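Local coordinates for protein endoribonuclease ToxN (Bacillus thuringiensis, PDB 4ATO) that cleaves RNA within A-rich sequences as the toxin of a type III toxin-antitoxin system and is inhibited by its pseudoknot antitoxin RNA, ToxI, at residues R21-K26 against E163-E168; N85-V90 against E133-D138. All coordinates share one frame; numbering follows the deposited sequence.

Interaction 1. Residues R21-K26 against E163-E168; sequences READSK and EEKCQE. With nucleotides of chain B.
A small surface contact between two helices is carried by K165, which lies against E22 and A23 where helix 14-23 ends, and so joins it to helix 159-169. The nearest CA atoms, those of A23 and K165, are 7.7 Å apart, and the lysine chain bridges that interval. With its middle bent at chi2 (-122°) and chi3 (119°), K165 lays its aliphatic part on the alanine methyl, CD standing 3.6 Å from CB of A23. Its amino end then goes on to E22, whose chain runs extended beyond CG and crosses the lysine at about a right angle; the salt bridge joins K165 NZ to E22 OE1 at 3.1 Å. Y19, on the same helix as E22, adds a cation-pi partner for K165.

Just past the helix the chain turns to RNA. An Asx turn, in which D24 OD1 accepts from K26 N at 2.7 Å and is met nearly along its C-O axis, shapes the bend; D24 OD2 is tied to the backbone N of D158. The carbonyls that follow receive adenine amino groups of chain B: N6 of A1 reaches O of S25 at 2.9 Å, and N6 of A2 reaches O of K26 at 3.0 Å. Carbonyl acceptors suit exocyclic amines, which is compatible with, but not sufficient for, A-rich specificity; K165 pairs a methyl contact with a salt bridge at an exposed carboxylate.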
loop_
_atom_site.group_PDB
_atom_site.type_symbol
_atom_site.label_atom_id
_atom_site.label_comp_id
_atom_site.label_asym_id
_atom_site.label_seq_id
_atom_site.Cartn_x
_atom_site.Cartn_y
_atom_site.Cartn_z
ATOM N N ARG A 21 -7.204 -41.616 -15.119
ATOM C CA ARG A 21 -8.514 -41.852 -14.504
ATOM C C ARG A 21 -8.778 -43.337 -14.214
ATOM O O ARG A 21 -9.666 -43.678 -13.428
ATOM C CB ARG A 21 -9.650 -41.215 -15.315
ATOM C CG ARG A 21 -10.987 -41.144 -14.557
ATOM C CD ARG A 21 -11.921 -40.050 -15.079
ATOM N NE ARG A 21 -11.972 -40.049 -16.534
ATOM C CZ ARG A 21 -11.410 -39.119 -17.296
ATOM N NH1 ARG A 21 -10.773 -38.103 -16.733
ATOM N NH2 ARG A 21 -11.491 -39.200 -18.617
ATOM N N GLU A 22 -7.990 -44.212 -14.838
ATOM C CA GLU A 22 -7.989 -45.628 -14.484
ATOM C C GLU A 22 -7.649 -45.803 -13.001
ATOM O O GLU A 22 -8.269 -46.605 -12.303
ATOM C CB GLU A 22 -6.977 -46.402 -15.332
ATOM C CG GLU A 22 -7.249 -46.385 -16.828
ATOM C CD GLU A 22 -6.154 -47.076 -17.633
ATOM O OE1 GLU A 22 -5.085 -47.380 -17.057
ATOM O OE2 GLU A 22 -6.363 -47.314 -18.841
ATOM N N ALA A 23 -6.668 -45.039 -12.526
ATOM C CA ALA A 23 -6.200 -45.165 -11.148
ATOM C C ALA A 23 -7.013 -44.325 -10.162
ATOM O O ALA A 23 -7.100 -44.663 -8.982
ATOM C CB ALA A 23 -4.722 -44.807 -11.055
ATOM N N ASP A 24 -7.594 -43.231 -10.643
ATOM C CA ASP A 24 -8.387 -42.343 -9.792
ATOM C C ASP A 24 -9.500 -41.669 -10.588
ATOM O O ASP A 24 -9.239 -40.848 -11.478
ATOM C CB ASP A 24 -7.496 -41.282 -9.136
ATOM C CG ASP A 24 -8.229 -40.466 -8.075
ATOM O OD1 ASP A 24 -9.408 -40.112 -8.275
ATOM O OD2 ASP A 24 -7.626 -40.185 -7.024
ATOM N N SER A 25 -10.741 -41.986 -10.232
ATOM C CA SER A 25 -11.903 -41.498 -10.969
ATOM C C SER A 25 -12.154 -39.990 -10.825
ATOM O O SER A 25 -13.039 -39.446 -11.492
ATOM C CB SER A 25 -13.160 -42.280 -10.569
ATOM O OG SER A 25 -13.415 -42.170 -9.181
ATOM N N LYS A 26 -11.386 -39.314 -9.972
ATOM C CA LYS A 26 -11.578 -37.872 -9.779
ATOM C C LYS A 26 -10.806 -37.012 -10.778
ATOM O O LYS A 26 -10.948 -35.784 -10.778
ATOM C CB LYS A 26 -11.229 -37.438 -8.350
ATOM C CG LYS A 26 -12.127 -38.006 -7.264
ATOM C CD LYS A 26 -11.493 -37.763 -5.909
ATOM C CE LYS A 26 -11.917 -38.785 -4.898
ATOM N NZ LYS A 26 -10.833 -39.015 -3.910
ATOM N N GLU A 163 1.175 -40.282 -9.036
ATOM C CA GLU A 163 2.623 -40.142 -9.203
ATOM C C GLU A 163 3.255 -41.462 -9.637
ATOM O O GLU A 163 4.174 -41.479 -10.467
ATOM C CB GLU A 163 3.291 -39.618 -7.923
ATOM C CG GLU A 163 3.143 -38.120 -7.741
ATOM C CD GLU A 163 3.624 -37.639 -6.389
ATOM O OE1 GLU A 163 4.509 -38.302 -5.809
ATOM O OE2 GLU A 163 3.112 -36.601 -5.906
ATOM N N GLU A 164 2.768 -42.559 -9.065
ATOM C CA GLU A 164 3.191 -43.891 -9.485
ATOM C C GLU A 164 2.872 -44.104 -10.955
ATOM O O GLU A 164 3.695 -44.609 -11.706
ATOM C CB GLU A 164 2.483 -44.970 -8.673
ATOM C CG GLU A 164 3.068 -45.235 -7.307
ATOM C CD GLU A 164 2.537 -46.524 -6.710
ATOM O OE1 GLU A 164 1.910 -47.310 -7.459
ATOM O OE2 GLU A 164 2.742 -46.750 -5.498
ATOM N N LYS A 165 1.661 -43.730 -11.357
ATOM C CA LYS A 165 1.253 -43.864 -12.744
ATOM C C LYS A 165 2.154 -43.042 -13.657
ATOM O O LYS A 165 2.507 -43.483 -14.753
ATOM C CB LYS A 165 -0.204 -43.458 -12.918
ATOM C CG LYS A 165 -1.177 -44.504 -12.420
ATOM C CD LYS A 165 -2.105 -44.949 -13.537
ATOM C CE LYS A 165 -1.969 -46.432 -13.826
ATOM N NZ LYS A 165 -3.068 -46.913 -14.725
ATOM N N CYS A 166 2.533 -41.851 -13.204
ATOM C CA CYS A 166 3.461 -41.019 -13.958
ATOM C C CYS A 166 4.793 -41.744 -14.116
ATOM O O CYS A 166 5.367 -41.771 -15.200
ATOM C CB CYS A 166 3.664 -39.668 -13.269
ATOM S SG CYS A 166 4.831 -38.562 -14.103
ATOM N N GLN A 167 5.274 -42.335 -13.026
ATOM C CA GLN A 167 6.524 -43.094 -13.042
ATOM C C GLN A 167 6.431 -44.243 -14.039
ATOM O O GLN A 167 7.332 -44.445 -14.851
ATOM C CB GLN A 167 6.844 -43.647 -11.647
ATOM C CG GLN A 167 7.272 -42.606 -10.624
ATOM C CD GLN A 167 8.731 -42.207 -10.771
ATOM O OE1 GLN A 167 9.504 -42.877 -11.459
ATOM N NE2 GLN A 167 9.114 -41.110 -10.123
ATOM N N GLU A 168 5.330 -44.988 -13.974
ATOM C CA GLU A 168 5.113 -46.118 -14.868
ATOM C C GLU A 168 5.139 -45.684 -16.325
ATOM O O GLU A 168 5.585 -46.433 -17.192
ATOM C CB GLU A 168 3.790 -46.817 -14.550
ATOM C CG GLU A 168 3.763 -47.498 -13.189
ATOM C CD GLU A 168 2.403 -48.078 -12.849
ATOM O OE1 GLU A 168 1.701 -48.545 -13.774
ATOM O OE2 GLU A 168 2.032 -48.060 -11.653
ATOM P P A B 2 -19.881 -30.235 -12.518
ATOM O OP1 A B 2 -21.072 -29.368 -12.394
ATOM O OP2 A B 2 -18.552 -29.697 -12.117
ATOM O "O5'" A B 2 -20.132 -31.615 -11.780
ATOM C "C5'" A B 2 -21.400 -32.247 -11.792
ATOM C "C4'" A B 2 -21.346 -33.533 -11.021
ATOM O "O4'" A B 2 -20.306 -34.373 -11.575
ATOM C "C3'" A B 2 -20.987 -33.386 -9.550
ATOM O "O3'" A B 2 -22.125 -33.163 -8.746
ATOM C "C2'" A B 2 -20.257 -34.684 -9.220
ATOM O "O2'" A B 2 -21.184 -35.716 -8.908
ATOM C "C1'" A B 2 -19.599 -35.028 -10.550
ATOM N N9 A B 2 -18.177 -34.626 -10.635
ATOM C C8 A B 2 -17.685 -33.525 -11.295
ATOM N N7 A B 2 -16.377 -33.438 -11.292
ATOM C C5 A B 2 -15.974 -34.582 -10.622
ATOM C C6 A B 2 -14.702 -35.079 -10.291
ATOM N N6 A B 2 -13.582 -34.459 -10.629
ATOM N N1 A B 2 -14.619 -36.245 -9.613
ATOM C C2 A B 2 -15.766 -36.858 -9.290
ATOM N N3 A B 2 -17.020 -36.491 -9.545
ATOM C C4 A B 2 -17.064 -35.330 -10.222
ATOM O "O5'" A B 1 -16.185 -30.392 -15.618
ATOM C "C5'" A B 1 -17.436 -30.186 -16.260
ATOM C "C4'" A B 1 -18.396 -31.307 -15.972
ATOM O "O4'" A B 1 -17.813 -32.564 -16.391
ATOM C "C3'" A B 1 -18.744 -31.525 -14.510
ATOM O "O3'" A B 1 -19.774 -30.656 -14.065
ATOM C "C2'" A B 1 -19.138 -32.997 -14.471
ATOM O "O2'" A B 1 -20.472 -33.160 -14.915
ATOM C "C1'" A B 1 -18.215 -33.597 -15.524
ATOM N N9 A B 1 -17.009 -34.232 -14.953
ATOM C C8 A B 1 -15.712 -33.848 -15.199
ATOM N N7 A B 1 -14.815 -34.608 -14.616
ATOM C C5 A B 1 -15.564 -35.573 -13.953
ATOM C C6 A B 1 -15.191 -36.676 -13.155
ATOM N N6 A B 1 -13.923 -37.005 -12.867
ATOM N N1 A B 1 -16.178 -37.440 -12.647
ATOM C C2 A B 1 -17.446 -37.111 -12.933
ATOM N N3 A B 1 -17.919 -36.105 -13.671
ATOM C C4 A B 1 -16.918 -35.359 -14.159
#

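Interaction 2. Residues N85-V90 against E133-D138; sequences NNMIPV and EKVYKD. With nucleotides of chain B.
Residues 85-90, where strand 78-89 nears its end, pass from a turn into extended backbone, and 133-138 is one stretch of the long helix 108-139; M87 of the first meets V135 and Y136 of the second through side chains alone. M87 spans the gap. Its CG sits between the backbone N and the carbonyl carbon (chi1 72°), and beyond it the chain is extended, which carries the terminal methyl to the helix. There M87 meets V135 tip to tip, CE 4.0 Å from CG2 of V135, and the methionine chain crosses that of Y136 at about a right angle, CE lying 4.1 Å from CB of Y136. The tyrosine is touched at the root of its side chain rather than on its ring, and its hydroxyl is engaged elsewhere, with E163 and N47. F159 of helix 159-169 packs on both M87 and V135, completing a buried apolar cluster between sheet and helices.

Ahead of the methionine, two asparagines address the RNA. The amide of N86 pairs with A3 of chain B through both its polar atoms: OD1 accepts from adenine N6 at 2.8 Å, almost straight at 176°, and ND2 donates to N1 at 3.2 Å. N85 ND2 makes a weak bond of 3.4 Å to O4 of U4 of chain B, and also donates to the carbonyl of V155. The paired donor and acceptor of N86 match the N1 and N6 edge of an adenine, so this amide can read the base, while M87, the next residue, turns into the apolar interior.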
loop_
_atom_site.group_PDB
_atom_site.type_symbol
_atom_site.label_atom_id
_atom_site.label_comp_id
_atom_site.label_asym_id
_atom_site.label_seq_id
_atom_site.Cartn_x
_atom_site.Cartn_y
_atom_site.Cartn_z
ATOM N N ASN A 85 -7.836 -29.362 -5.854
ATOM C CA ASN A 85 -8.172 -30.743 -5.473
ATOM C C ASN A 85 -8.003 -31.756 -6.609
ATOM O O ASN A 85 -7.807 -32.943 -6.355
ATOM C CB ASN A 85 -9.596 -30.847 -4.921
ATOM C CG ASN A 85 -10.650 -30.280 -5.880
ATOM O OD1 ASN A 85 -10.460 -29.213 -6.464
ATOM N ND2 ASN A 85 -11.759 -30.996 -6.038
ATOM N N ASN A 86 -8.099 -31.296 -7.857
ATOM C CA ASN A 86 -7.918 -32.194 -9.001
ATOM C C ASN A 86 -6.580 -32.028 -9.735
ATOM O O ASN A 86 -6.465 -32.418 -10.890
ATOM C CB ASN A 86 -9.055 -32.020 -10.013
ATOM C CG ASN A 86 -10.431 -32.309 -9.418
ATOM O OD1 ASN A 86 -11.413 -31.671 -9.776
ATOM N ND2 ASN A 86 -10.500 -33.278 -8.517
ATOM N N MET A 87 -5.577 -31.443 -9.088
ATOM C CA MET A 87 -4.274 -31.307 -9.738
ATOM C C MET A 87 -3.642 -32.675 -10.005
ATOM O O MET A 87 -3.868 -33.633 -9.265
ATOM C CB MET A 87 -3.330 -30.399 -8.938
ATOM C CG MET A 87 -2.802 -30.995 -7.663
ATOM S SD MET A 87 -1.731 -29.824 -6.826
ATOM C CE MET A 87 -1.939 -30.327 -5.118
ATOM N N ILE A 88 -2.879 -32.765 -11.088
ATOM C CA ILE A 88 -2.319 -34.036 -11.532
ATOM C C ILE A 88 -0.865 -33.891 -11.972
ATOM O O ILE A 88 -0.455 -32.826 -12.441
ATOM C CB ILE A 88 -3.122 -34.652 -12.710
ATOM C CG1 ILE A 88 -3.186 -33.680 -13.890
ATOM C CG2 ILE A 88 -4.519 -35.032 -12.277
ATOM C CD1 ILE A 88 -3.770 -34.302 -15.142
ATOM N N PRO A 89 -0.076 -34.964 -11.799
ATOM C CA PRO A 89 1.299 -34.989 -12.297
ATOM C C PRO A 89 1.269 -35.433 -13.748
ATOM O O PRO A 89 0.523 -36.357 -14.063
ATOM C CB PRO A 89 1.952 -36.066 -11.433
ATOM C CG PRO A 89 0.831 -37.025 -11.138
ATOM C CD PRO A 89 -0.420 -36.194 -11.052
ATOM N N VAL A 90 2.028 -34.771 -14.618
ATOM C CA VAL A 90 2.003 -35.071 -16.047
ATOM C C VAL A 90 3.421 -35.017 -16.623
ATOM O O VAL A 90 4.171 -34.093 -16.321
ATOM C CB VAL A 90 1.099 -34.062 -16.820
ATOM C CG1 VAL A 90 1.034 -34.403 -18.299
ATOM C CG2 VAL A 90 -0.298 -34.032 -16.241
ATOM N N GLU A 133 0.540 -26.311 -1.962
ATOM C CA GLU A 133 1.441 -26.905 -0.985
ATOM C C GLU A 133 0.690 -27.403 0.234
ATOM O O GLU A 133 0.980 -28.490 0.738
ATOM C CB GLU A 133 2.535 -25.921 -0.565
ATOM C CG GLU A 133 3.304 -25.338 -1.747
ATOM C CD GLU A 133 4.494 -24.492 -1.330
ATOM O OE1 GLU A 133 4.464 -23.890 -0.229
ATOM O OE2 GLU A 133 5.466 -24.436 -2.113
ATOM N N LYS A 134 -0.281 -26.620 0.700
ATOM C CA LYS A 134 -1.055 -27.007 1.878
ATOM C C LYS A 134 -1.836 -28.285 1.615
ATOM O O LYS A 134 -1.803 -29.204 2.443
ATOM C CB LYS A 134 -2.007 -25.891 2.343
ATOM C CG LYS A 134 -1.313 -24.712 2.999
ATOM C CD LYS A 134 -2.322 -23.638 3.405
ATOM C CE LYS A 134 -1.643 -22.320 3.776
ATOM N NZ LYS A 134 -0.565 -22.446 4.796
ATOM N N VAL A 135 -2.534 -28.365 0.478
ATOM C CA VAL A 135 -3.344 -29.570 0.263
ATOM C C VAL A 135 -2.525 -30.812 -0.078
ATOM O O VAL A 135 -2.839 -31.903 0.394
ATOM C CB VAL A 135 -4.575 -29.386 -0.681
ATOM C CG1 VAL A 135 -4.852 -27.936 -0.967
ATOM C CG2 VAL A 135 -4.454 -30.223 -1.955
ATOM N N TYR A 136 -1.466 -30.650 -0.867
ATOM C CA TYR A 136 -0.603 -31.781 -1.183
ATOM C C TYR A 136 -0.042 -32.391 0.101
ATOM O O TYR A 136 -0.035 -33.604 0.265
ATOM C CB TYR A 136 0.553 -31.366 -2.084
ATOM C CG TYR A 136 1.448 -32.533 -2.463
ATOM C CD1 TYR A 136 1.171 -33.293 -3.586
ATOM C CD2 TYR A 136 2.565 -32.871 -1.698
ATOM C CE1 TYR A 136 1.968 -34.351 -3.949
ATOM C CE2 TYR A 136 3.371 -33.943 -2.053
ATOM C CZ TYR A 136 3.064 -34.677 -3.185
ATOM O OH TYR A 136 3.847 -35.743 -3.576
ATOM N N LYS A 137 0.433 -31.535 1.000
ATOM C CA LYS A 137 0.960 -31.989 2.282
ATOM C C LYS A 137 -0.095 -32.774 3.055
ATOM O O LYS A 137 0.158 -33.893 3.505
ATOM C CB LYS A 137 1.431 -30.799 3.125
ATOM C CG LYS A 137 2.872 -30.890 3.607
ATOM C CD LYS A 137 3.860 -30.767 2.445
ATOM C CE LYS A 137 5.313 -30.784 2.923
ATOM N NZ LYS A 137 5.701 -32.079 3.562
ATOM N N ASP A 138 -1.281 -32.188 3.202
ATOM C CA ASP A 138 -2.334 -32.828 3.990
ATOM C C ASP A 138 -2.898 -34.105 3.374
ATOM O O ASP A 138 -3.265 -35.035 4.094
ATOM C CB ASP A 138 -3.460 -31.846 4.300
ATOM C CG ASP A 138 -3.258 -31.140 5.617
ATOM O OD1 ASP A 138 -2.321 -31.517 6.351
ATOM O OD2 ASP A 138 -4.036 -30.220 5.925
ATOM P P A B 3 -22.116 -32.020 -7.633
ATOM O OP1 A B 3 -23.505 -31.897 -7.126
ATOM O OP2 A B 3 -21.472 -30.829 -8.238
ATOM O "O5'" A B 3 -21.177 -32.639 -6.504
ATOM C "C5'" A B 3 -21.528 -33.852 -5.846
ATOM C "C4'" A B 3 -20.396 -34.363 -4.993
ATOM O "O4'" A B 3 -19.342 -34.887 -5.840
ATOM C "C3'" A B 3 -19.703 -33.324 -4.118
ATOM O "O3'" A B 3 -20.390 -33.091 -2.898
ATOM C "C2'" A B 3 -18.306 -33.913 -3.933
ATOM O "O2'" A B 3 -18.308 -34.906 -2.922
ATOM C "C1'" A B 3 -18.076 -34.604 -5.277
ATOM N N9 A B 3 -17.319 -33.757 -6.223
ATOM C C8 A B 3 -17.803 -32.743 -7.020
ATOM N N7 A B 3 -16.893 -32.182 -7.785
ATOM C C5 A B 3 -15.734 -32.877 -7.482
ATOM C C6 A B 3 -14.414 -32.757 -7.950
ATOM N N6 A B 3 -14.037 -31.860 -8.861
ATOM N N1 A B 3 -13.486 -33.606 -7.452
ATOM C C2 A B 3 -13.872 -34.503 -6.527
ATOM N N3 A B 3 -15.080 -34.710 -6.002
ATOM C C4 A B 3 -15.980 -33.855 -6.529
ATOM P P U B 4 -20.694 -31.595 -2.397
ATOM O OP1 U B 4 -21.591 -31.696 -1.224
ATOM O OP2 U B 4 -21.150 -30.817 -3.578
ATOM O "O5'" U B 4 -19.262 -31.084 -1.930
ATOM C "C5'" U B 4 -18.689 -31.543 -0.717
ATOM C "C4'" U B 4 -17.626 -30.603 -0.218
ATOM O "O4'" U B 4 -16.551 -30.539 -1.190
ATOM C "C3'" U B 4 -18.077 -29.160 0.010
ATOM O "O3'" U B 4 -17.341 -28.622 1.110
ATOM C "C2'" U B 4 -17.640 -28.468 -1.290
ATOM O "O2'" U B 4 -17.443 -27.072 -1.180
ATOM C "C1'" U B 4 -16.340 -29.195 -1.585
ATOM N N1 U B 4 -15.937 -29.192 -3.004
ATOM C C2 U B 4 -14.827 -28.443 -3.320
ATOM O O2 U B 4 -14.249 -27.769 -2.491
ATOM N N3 U B 4 -14.442 -28.487 -4.638
ATOM C C4 U B 4 -15.039 -29.214 -5.647
ATOM O O4 U B 4 -14.570 -29.156 -6.784
ATOM C C5 U B 4 -16.177 -29.985 -5.239
ATOM C C6 U B 4 -16.570 -29.955 -3.956
#

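How the interactions relate
From the N terminus, helix 14-23 and the turn after it supply the first side of interaction 1, and the chain then runs through most of the sheet to residues 85-90. Interaction 2 closes the smaller loop when helix 108-139 returns to that strand end; only later does helix 159-169 close the larger loop of interaction 1, so the second contact is nested within the first. Their centres lie 13 Å apart and they touch: P89 packs near E163, and K26 O lies close to N86 ND2. Interaction 1 joins helix 14-23 to helix 159-169, interaction 2 joins strand 78-89 to helix 108-139, and both first segments present groups to consecutive nucleotides of one RNA strand.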